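Local coordinates for protein nucleoporin nup120 (Schizosaccharomyces pombe, PDB 4GQ2) that serves as a structural constituent of the nuclear pore complex, whose nucleoporins can also act as docking partners for transiently associated nuclear transport factors, at residues V10-Q15 with N538-I543; D518-I523 with T532-A537. All blocks are in the same frame, centred on the assembly; numbering follows the deposited sequence.

Contacts 1 and 2 lie in one mixed beta-sheet, with their centres about 10 Å apart. Across the sheet the order is strand 3-11, strand 539-544, strand 532-536 and strand 520-525, each antiparallel to the next. Contact 1 joins the first pair and contact 2 the last pair. Along the chain, 10-15 comes first, then 518-523, 532-537 and 538-543 follow in close succession. The start of the chain thus meets a strand more than 500 residues later, consistent with closure of the beta-propeller domain. The two contacts are tied by the neighbouring strands 532-536 and 539-544 and by a salt bridge from Lys-539 to Asp-518.

Contact 1: V10-Q15 with N538-I543; sequences VPIDLQ and NKVAFI
Three backbone hydrogen bonds join 10-15 to 538-543. Val-10 and Val-540 form an antiparallel hydrogen-bonded pair. Val-10 N gives to Val-540 O at 2.8 Å, nearly straight at 169° and almost along the C=O axis. In return Val-540 N gives to Val-10 O at 2.9 Å, in the carbonyl plane. The third bond lies just past the end of strand 3-11. There Ile-12 N reaches Asn-538 O at 3.0 Å, with the donor above the carbonyl plane. Pro-11 and Lys-539 make the non-hydrogen-bonded pair between these bonds, so the lack of an N-H on proline costs no bond in this ladder. Lys-539 CA also lies 3.4 Å from Val-10 O in a CA-H...O contact.

An N-terminal strand set beside a late strand of the domain fits the usual closure of a beta-propeller.

Apolar packing centres on Ile-12. Its CG1 is anti to the carbonyl carbon (chi1 -59°) and meets Val-540 CG2 at 3.4 Å, the two side chains crossing at about a right angle. CD1 of Ile-12 goes on to lie against the backbone of Lys-539, 3.6 Å from Lys-539 C. Val-10 and Val-540 share a face of the sheet, where both touch Phe-17. Helix 672-703 also packs on Val-10, through Ser-677 and Arg-680.

On the other face, Lys-539 CG passes 4.0 Å from Pro-11 CA. The lysine chain runs extended and bends only at chi4 (80°), and its NZ makes a salt bridge to Asp-514, with Asp-518 as a second carboxylate.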
ATOM      1  N   VAL A  10       4.363  15.244   1.168  1.00 39.64           N
ATOM      2  CA  VAL A  10       4.076  14.563  -0.094  1.00 38.78           C
ATOM      3  C   VAL A  10       5.237  14.783  -1.067  1.00 43.37           C
ATOM      4  O   VAL A  10       5.585  15.925  -1.368  1.00 39.12           O
ATOM      5  CB  VAL A  10       2.739  15.020  -0.730  1.00 38.37           C
ATOM      6  CG1 VAL A  10       2.421  14.205  -1.978  1.00 36.85           C
ATOM      7  CG2 VAL A  10       1.602  14.885   0.260  1.00 35.70           C
ATOM      8  N   PRO A  11       5.861  13.687  -1.540  1.00 36.99           N
ATOM      9  CA  PRO A  11       6.914  13.826  -2.524  1.00 31.30           C
ATOM     10  C   PRO A  11       6.338  14.407  -3.804  1.00 32.84           C
ATOM     11  O   PRO A  11       5.191  14.127  -4.147  1.00 35.86           O
ATOM     12  CB  PRO A  11       7.367  12.377  -2.764  1.00 31.91           C
ATOM     13  CG  PRO A  11       6.982  11.648  -1.529  1.00 34.27           C
ATOM     14  CD  PRO A  11       5.681  12.284  -1.130  1.00 37.39           C
ATOM     15  N   ILE A  12       7.128  15.215  -4.496  1.00 33.67           N
ATOM     16  CA  ILE A  12       6.700  15.804  -5.753  1.00 35.72           C
ATOM     17  C   ILE A  12       7.168  14.911  -6.901  1.00 35.41           C
ATOM     18  O   ILE A  12       8.180  15.175  -7.559  1.00 40.43           O
ATOM     19  CB  ILE A  12       7.213  17.246  -5.905  1.00 36.92           C
ATOM     20  CG1 ILE A  12       6.693  18.095  -4.760  1.00 42.00           C
ATOM     21  CG2 ILE A  12       6.754  17.847  -7.222  1.00 40.17           C
ATOM     22  CD1 ILE A  12       7.379  19.431  -4.646  1.00 51.32           C
ATOM     23  N   ASP A  13       6.426  13.829  -7.099  1.00 29.26           N
ATOM     24  CA  ASP A  13       6.644  12.929  -8.202  1.00 32.60           C
ATOM     25  C   ASP A  13       5.278  12.517  -8.741  1.00 39.48           C
ATOM     26  O   ASP A  13       4.258  12.741  -8.078  1.00 38.67           O
ATOM     27  CB  ASP A  13       7.533  11.735  -7.804  1.00 26.26           C
ATOM     28  CG  ASP A  13       6.951  10.885  -6.674  1.00 38.08           C
ATOM     29  OD1 ASP A  13       5.727  10.638  -6.633  1.00 44.17           O
ATOM     30  OD2 ASP A  13       7.741  10.418  -5.830  1.00 41.04           O
ATOM     31  N   LEU A  14       5.261  11.959  -9.951  1.00 33.60           N
ATOM     32  CA  LEU A  14       4.016  11.599 -10.626  1.00 36.13           C
ATOM     33  C   LEU A  14       3.174  10.617  -9.813  1.00 35.98           C
ATOM     34  O   LEU A  14       1.956  10.788  -9.673  1.00 40.20           O
ATOM     35  CB  LEU A  14       4.321  11.036 -12.021  1.00 35.61           C
ATOM     36  CG  LEU A  14       4.322  12.013 -13.208  1.00 38.07           C
ATOM     37  CD1 LEU A  14       5.189  13.251 -12.988  1.00 37.61           C
ATOM     38  CD2 LEU A  14       4.758  11.283 -14.466  1.00 43.33           C
ATOM     39  N   GLN A  15       3.842   9.605  -9.264  1.00 36.94           N
ATOM     40  CA  GLN A  15       3.195   8.547  -8.492  1.00 36.67           C
ATOM     41  C   GLN A  15       2.430   9.075  -7.271  1.00 41.96           C
ATOM     42  O   GLN A  15       1.280   8.688  -7.052  1.00 45.37           O
ATOM     43  CB  GLN A  15       4.231   7.495  -8.073  1.00 44.17           C
ATOM     44  CG  GLN A  15       3.659   6.199  -7.505  1.00 58.06           C
ATOM     45  CD  GLN A  15       2.774   5.432  -8.481  1.00 54.67           C
ATOM     46  OE1 GLN A  15       2.939   5.507  -9.706  1.00 51.82           O
ATOM     47  NE2 GLN A  15       1.830   4.679  -7.936  1.00 49.93           N
ATOM     48  N   ASN A 538      12.297  18.586  -2.975  1.00 35.22           N
ATOM     49  CA  ASN A 538      11.548  17.591  -3.771  1.00 43.32           C
ATOM     50  C   ASN A 538      10.276  17.069  -3.100  1.00 46.51           C
ATOM     51  O   ASN A 538       9.796  15.977  -3.410  1.00 43.39           O
ATOM     52  CB  ASN A 538      12.450  16.455  -4.334  1.00 31.74           C
ATOM     53  CG  ASN A 538      12.768  15.356  -3.321  1.00 37.19           C
ATOM     54  OD1 ASN A 538      13.218  14.268  -3.706  1.00 39.04           O
ATOM     55  ND2 ASN A 538      12.547  15.623  -2.039  1.00 28.47           N
ATOM     56  N   LYS A 539       9.742  17.880  -2.187  1.00 41.63           N
ATOM     57  CA  LYS A 539       8.552  17.546  -1.409  1.00 41.80           C
ATOM     58  C   LYS A 539       7.746  18.815  -1.087  1.00 41.58           C
ATOM     59  O   LYS A 539       8.325  19.893  -0.926  1.00 39.00           O
ATOM     60  CB  LYS A 539       8.959  16.839  -0.108  1.00 39.78           C
ATOM     61  CG  LYS A 539       9.735  15.542  -0.310  1.00 40.87           C
ATOM     62  CD  LYS A 539      10.138  14.907   1.008  1.00 41.28           C
ATOM     63  CE  LYS A 539      10.910  13.610   0.807  1.00 41.32           C
ATOM     64  NZ  LYS A 539      12.345  13.836   0.465  1.00 35.01           N
ATOM     65  N   VAL A 540       6.418  18.675  -1.031  1.00 37.03           N
ATOM     66  CA  VAL A 540       5.503  19.692  -0.498  1.00 40.88           C
ATOM     67  C   VAL A 540       4.954  19.181   0.814  1.00 43.97           C
ATOM     68  O   VAL A 540       4.736  17.982   0.977  1.00 46.07           O
ATOM     69  CB  VAL A 540       4.215  19.910  -1.338  1.00 45.55           C
ATOM     70  CG1 VAL A 540       3.983  21.392  -1.592  1.00 43.74           C
ATOM     71  CG2 VAL A 540       4.225  19.125  -2.632  1.00 50.44           C
ATOM     72  N   ALA A 541       4.671  20.101   1.729  1.00 45.56           N
ATOM     73  CA  ALA A 541       4.111  19.734   3.008  1.00 39.71           C
ATOM     74  C   ALA A 541       3.172  20.823   3.516  1.00 48.34           C
ATOM     75  O   ALA A 541       3.119  21.919   2.955  1.00 44.86           O
ATOM     76  CB  ALA A 541       5.229  19.475   4.002  1.00 40.59           C
ATOM     77  N   PHE A 542       2.409  20.506   4.556  1.00 42.35           N
ATOM     78  CA  PHE A 542       1.664  21.524   5.293  1.00 56.04           C
ATOM     79  C   PHE A 542       1.710  21.280   6.783  1.00 52.13           C
ATOM     80  O   PHE A 542       1.933  20.158   7.232  1.00 49.92           O
ATOM     81  CB  PHE A 542       0.207  21.662   4.834  1.00 65.00           C
ATOM     82  CG  PHE A 542      -0.223  20.647   3.830  1.00 66.63           C
ATOM     83  CD1 PHE A 542      -0.574  19.360   4.219  1.00 81.18           C
ATOM     84  CD2 PHE A 542      -0.297  20.987   2.488  1.00 69.02           C
ATOM     85  CE1 PHE A 542      -0.978  18.422   3.280  1.00 80.68           C
ATOM     86  CE2 PHE A 542      -0.702  20.055   1.546  1.00 79.44           C
ATOM     87  CZ  PHE A 542      -1.043  18.772   1.942  1.00 76.77           C
ATOM     88  N   ILE A 543       1.500  22.352   7.538  1.00 51.25           N
ATOM     89  CA  ILE A 543       1.518  22.293   8.993  1.00 56.27           C
ATOM     90  C   ILE A 543       0.214  21.674   9.490  1.00 46.21           C
ATOM     91  O   ILE A 543      -0.836  21.825   8.853  1.00 40.85           O
ATOM     92  CB  ILE A 543       1.750  23.699   9.604  1.00 51.18           C
ATOM     93  CG1 ILE A 543       3.082  24.272   9.106  1.00 58.57           C
ATOM     94  CG2 ILE A 543       1.759  23.649  11.127  1.00 53.99           C
ATOM     95  CD1 ILE A 543       3.274  25.748   9.379  1.00 57.97           C
TER

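Contact 2: D518-I523 with T532-A537; sequences DEILSI and TYINYA
A beta hairpin with a classic beta bulge pairs strand 520-525 with strand 532-536. At the bulge Leu-521 and Ser-522 both face Asn-535. Leu-521 N bonds Asn-535 O at 2.9 Å, nearly along the C=O axis, and Ser-522 N adds a weak bond to the same oxygen. Asn-535 N returns a bond to Ser-522 O at 2.8 Å.

The side chains of this pair also join. Ser-522 OG sits between its backbone N and carbonyl carbon (chi1 77°) and accepts from Asn-535 ND2 at 2.9 Å, close to the amide plane. Ser-522 OG also bonds Ala-60 O, so this buried hydroxyl has two partners.

Ile-520, Ile-523, Ile-534 and Tyr-536 share the other face. CG1 of Ile-520 is anti to the backbone N (chi1 -176°). Ile-520 CD1 presses on Ile-534 CG2 at 3.3 Å and lies over one face of the Tyr-536 ring, offset toward the rim. Away from this face, at the bulge, Leu-521 CD1 packs on Ala-537 CA at 3.7 Å.

Around the hairpin, strand 539-544 continues the sheet beside 532-536. Strand 59-64 touches Leu-521, Tyr-533 and Asn-535, while strand 346-354 touches Ile-520, Ser-522 and Ile-523.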
ATOM      1  N   ASP A 518      15.173  17.146   1.019  1.00 42.30           N
ATOM      2  CA  ASP A 518      14.554  17.651   2.255  1.00 41.77           C
ATOM      3  C   ASP A 518      14.930  19.091   2.606  1.00 44.53           C
ATOM      4  O   ASP A 518      14.392  19.657   3.563  1.00 40.73           O
ATOM      5  CB  ASP A 518      14.848  16.719   3.430  1.00 37.64           C
ATOM      6  CG  ASP A 518      14.234  15.343   3.243  1.00 43.93           C
ATOM      7  OD1 ASP A 518      13.113  15.260   2.695  1.00 42.53           O
ATOM      8  OD2 ASP A 518      14.871  14.345   3.631  1.00 44.10           O
ATOM      9  N   GLU A 519      15.837  19.684   1.830  1.00 38.05           N
ATOM     10  CA  GLU A 519      16.208  21.079   2.028  1.00 41.52           C
ATOM     11  C   GLU A 519      14.989  21.996   1.890  1.00 40.60           C
ATOM     12  O   GLU A 519      14.272  21.938   0.894  1.00 41.43           O
ATOM     13  CB  GLU A 519      17.295  21.482   1.029  1.00 47.25           C
ATOM     14  CG  GLU A 519      17.813  22.904   1.199  1.00 45.50           C
ATOM     15  CD  GLU A 519      19.091  23.167   0.418  1.00 57.14           C
ATOM     16  OE1 GLU A 519      19.506  22.298  -0.381  1.00 51.21           O
ATOM     17  OE2 GLU A 519      19.683  24.249   0.599  1.00 65.66           O
ATOM     18  N   ILE A 520      14.759  22.830   2.898  1.00 38.76           N
ATOM     19  CA  ILE A 520      13.678  23.812   2.872  1.00 37.41           C
ATOM     20  C   ILE A 520      14.030  24.909   1.867  1.00 45.24           C
ATOM     21  O   ILE A 520      15.208  25.181   1.639  1.00 44.24           O
ATOM     22  CB  ILE A 520      13.402  24.377   4.294  1.00 42.67           C
ATOM     23  CG1 ILE A 520      12.205  25.330   4.313  1.00 40.00           C
ATOM     24  CG2 ILE A 520      14.635  25.070   4.872  1.00 41.04           C
ATOM     25  CD1 ILE A 520      10.865  24.663   4.145  1.00 41.36           C
ATOM     26  N   LEU A 521      13.018  25.516   1.243  1.00 46.16           N
ATOM     27  CA  LEU A 521      13.256  26.553   0.235  1.00 38.35           C
ATOM     28  C   LEU A 521      12.348  27.752   0.427  1.00 44.56           C
ATOM     29  O   LEU A 521      12.792  28.894   0.320  1.00 44.74           O
ATOM     30  CB  LEU A 521      13.097  26.009  -1.190  1.00 33.23           C
ATOM     31  CG  LEU A 521      13.964  24.824  -1.624  1.00 38.69           C
ATOM     32  CD1 LEU A 521      13.531  24.333  -3.001  1.00 39.11           C
ATOM     33  CD2 LEU A 521      15.444  25.173  -1.624  1.00 37.58           C
ATOM     34  N   SER A 522      11.072  27.489   0.692  1.00 47.44           N
ATOM     35  CA  SER A 522      10.113  28.550   0.927  1.00 38.86           C
ATOM     36  C   SER A 522       8.907  28.015   1.669  1.00 44.42           C
ATOM     37  O   SER A 522       8.759  26.800   1.817  1.00 39.46           O
ATOM     38  CB  SER A 522       9.661  29.164  -0.393  1.00 35.88           C
ATOM     39  OG  SER A 522       8.734  28.314  -1.043  1.00 37.26           O
ATOM     40  N   ILE A 523       8.065  28.940   2.138  1.00 38.27           N
ATOM     41  CA  ILE A 523       6.747  28.629   2.686  1.00 42.53           C
ATOM     42  C   ILE A 523       5.712  29.623   2.135  1.00 50.00           C
ATOM     43  O   ILE A 523       6.054  30.763   1.798  1.00 52.43           O
ATOM     44  CB  ILE A 523       6.728  28.597   4.239  1.00 44.14           C
ATOM     45  CG1 ILE A 523       6.975  29.989   4.844  1.00 47.39           C
ATOM     46  CG2 ILE A 523       7.723  27.575   4.789  1.00 38.04           C
ATOM     47  CD1 ILE A 523       6.541  30.102   6.294  1.00 41.84           C
ATOM     48  N   THR A 532      -1.000  26.521   5.185  1.00 49.98           N
ATOM     49  CA  THR A 532       0.344  26.995   4.881  1.00 54.79           C
ATOM     50  C   THR A 532       1.213  25.869   4.307  1.00 56.72           C
ATOM     51  O   THR A 532       1.519  24.875   4.979  1.00 50.59           O
ATOM     52  CB  THR A 532       1.033  27.685   6.082  1.00 50.16           C
ATOM     53  OG1 THR A 532       2.457  27.576   5.939  1.00 51.85           O
ATOM     54  CG2 THR A 532       0.626  27.047   7.381  1.00 54.56           C
ATOM     55  N   TYR A 533       1.582  26.042   3.043  1.00 53.51           N
ATOM     56  CA  TYR A 533       2.431  25.102   2.330  1.00 44.31           C
ATOM     57  C   TYR A 533       3.884  25.296   2.730  1.00 40.99           C
ATOM     58  O   TYR A 533       4.336  26.420   2.920  1.00 53.37           O
ATOM     59  CB  TYR A 533       2.294  25.314   0.822  1.00 41.30           C
ATOM     60  CG  TYR A 533       0.971  24.875   0.239  1.00 49.03           C
ATOM     61  CD1 TYR A 533      -0.145  25.718   0.268  1.00 45.87           C
ATOM     62  CD2 TYR A 533       0.833  23.623  -0.363  1.00 45.73           C
ATOM     63  CE1 TYR A 533      -1.359  25.321  -0.273  1.00 47.32           C
ATOM     64  CE2 TYR A 533      -0.377  23.220  -0.904  1.00 43.40           C
ATOM     65  CZ  TYR A 533      -1.469  24.069  -0.857  1.00 49.55           C
ATOM     66  OH  TYR A 533      -2.672  23.671  -1.403  1.00 49.14           O
ATOM     67  N   ILE A 534       4.602  24.187   2.853  1.00 40.38           N
ATOM     68  CA  ILE A 534       6.034  24.184   3.125  1.00 41.70           C
ATOM     69  C   ILE A 534       6.721  23.536   1.937  1.00 40.87           C
ATOM     70  O   ILE A 534       6.428  22.386   1.605  1.00 43.17           O
ATOM     71  CB  ILE A 534       6.368  23.365   4.387  1.00 40.37           C
ATOM     72  CG1 ILE A 534       5.650  23.936   5.611  1.00 45.17           C
ATOM     73  CG2 ILE A 534       7.866  23.333   4.614  1.00 40.38           C
ATOM     74  CD1 ILE A 534       5.455  22.926   6.722  1.00 56.83           C
ATOM     75  N   ASN A 535       7.643  24.264   1.312  1.00 40.60           N
ATOM     76  CA  ASN A 535       8.275  23.797   0.081  1.00 36.55           C
ATOM     77  C   ASN A 535       9.702  23.328   0.268  1.00 36.95           C
ATOM     78  O   ASN A 535      10.596  24.130   0.564  1.00 45.92           O
ATOM     79  CB  ASN A 535       8.195  24.879  -0.997  1.00 38.76           C
ATOM     80  CG  ASN A 535       6.773  25.291  -1.286  1.00 42.34           C
ATOM     81  OD1 ASN A 535       5.944  24.457  -1.649  1.00 40.51           O
ATOM     82  ND2 ASN A 535       6.474  26.579  -1.112  1.00 42.56           N
ATOM     83  N   TYR A 536       9.900  22.020   0.117  1.00 35.79           N
ATOM     84  CA  TYR A 536      11.227  21.411   0.180  1.00 32.15           C
ATOM     85  C   TYR A 536      11.702  21.191  -1.243  1.00 31.44           C
ATOM     86  O   TYR A 536      10.933  21.375  -2.179  1.00 31.32           O
ATOM     87  CB  TYR A 536      11.204  20.081   0.950  1.00 34.17           C
ATOM     88  CG  TYR A 536      10.778  20.203   2.402  1.00 37.50           C
ATOM     89  CD1 TYR A 536      11.693  20.561   3.384  1.00 34.46           C
ATOM     90  CD2 TYR A 536       9.459  19.958   2.789  1.00 40.50           C
ATOM     91  CE1 TYR A 536      11.316  20.682   4.708  1.00 35.61           C
ATOM     92  CE2 TYR A 536       9.073  20.064   4.117  1.00 38.95           C
ATOM     93  CZ  TYR A 536      10.007  20.435   5.070  1.00 43.41           C
ATOM     94  OH  TYR A 536       9.649  20.552   6.388  1.00 49.06           O
ATOM     95  N   ALA A 537      12.955  20.772  -1.394  1.00 37.50           N
ATOM     96  CA  ALA A 537      13.590  20.649  -2.704  1.00 37.66           C
ATOM     97  C   ALA A 537      13.031  19.526  -3.573  1.00 40.78           C
ATOM     98  O   ALA A 537      13.286  19.507  -4.782  1.00 45.05           O
ATOM     99  CB  ALA A 537      15.099  20.510  -2.550  1.00 38.13           C
TER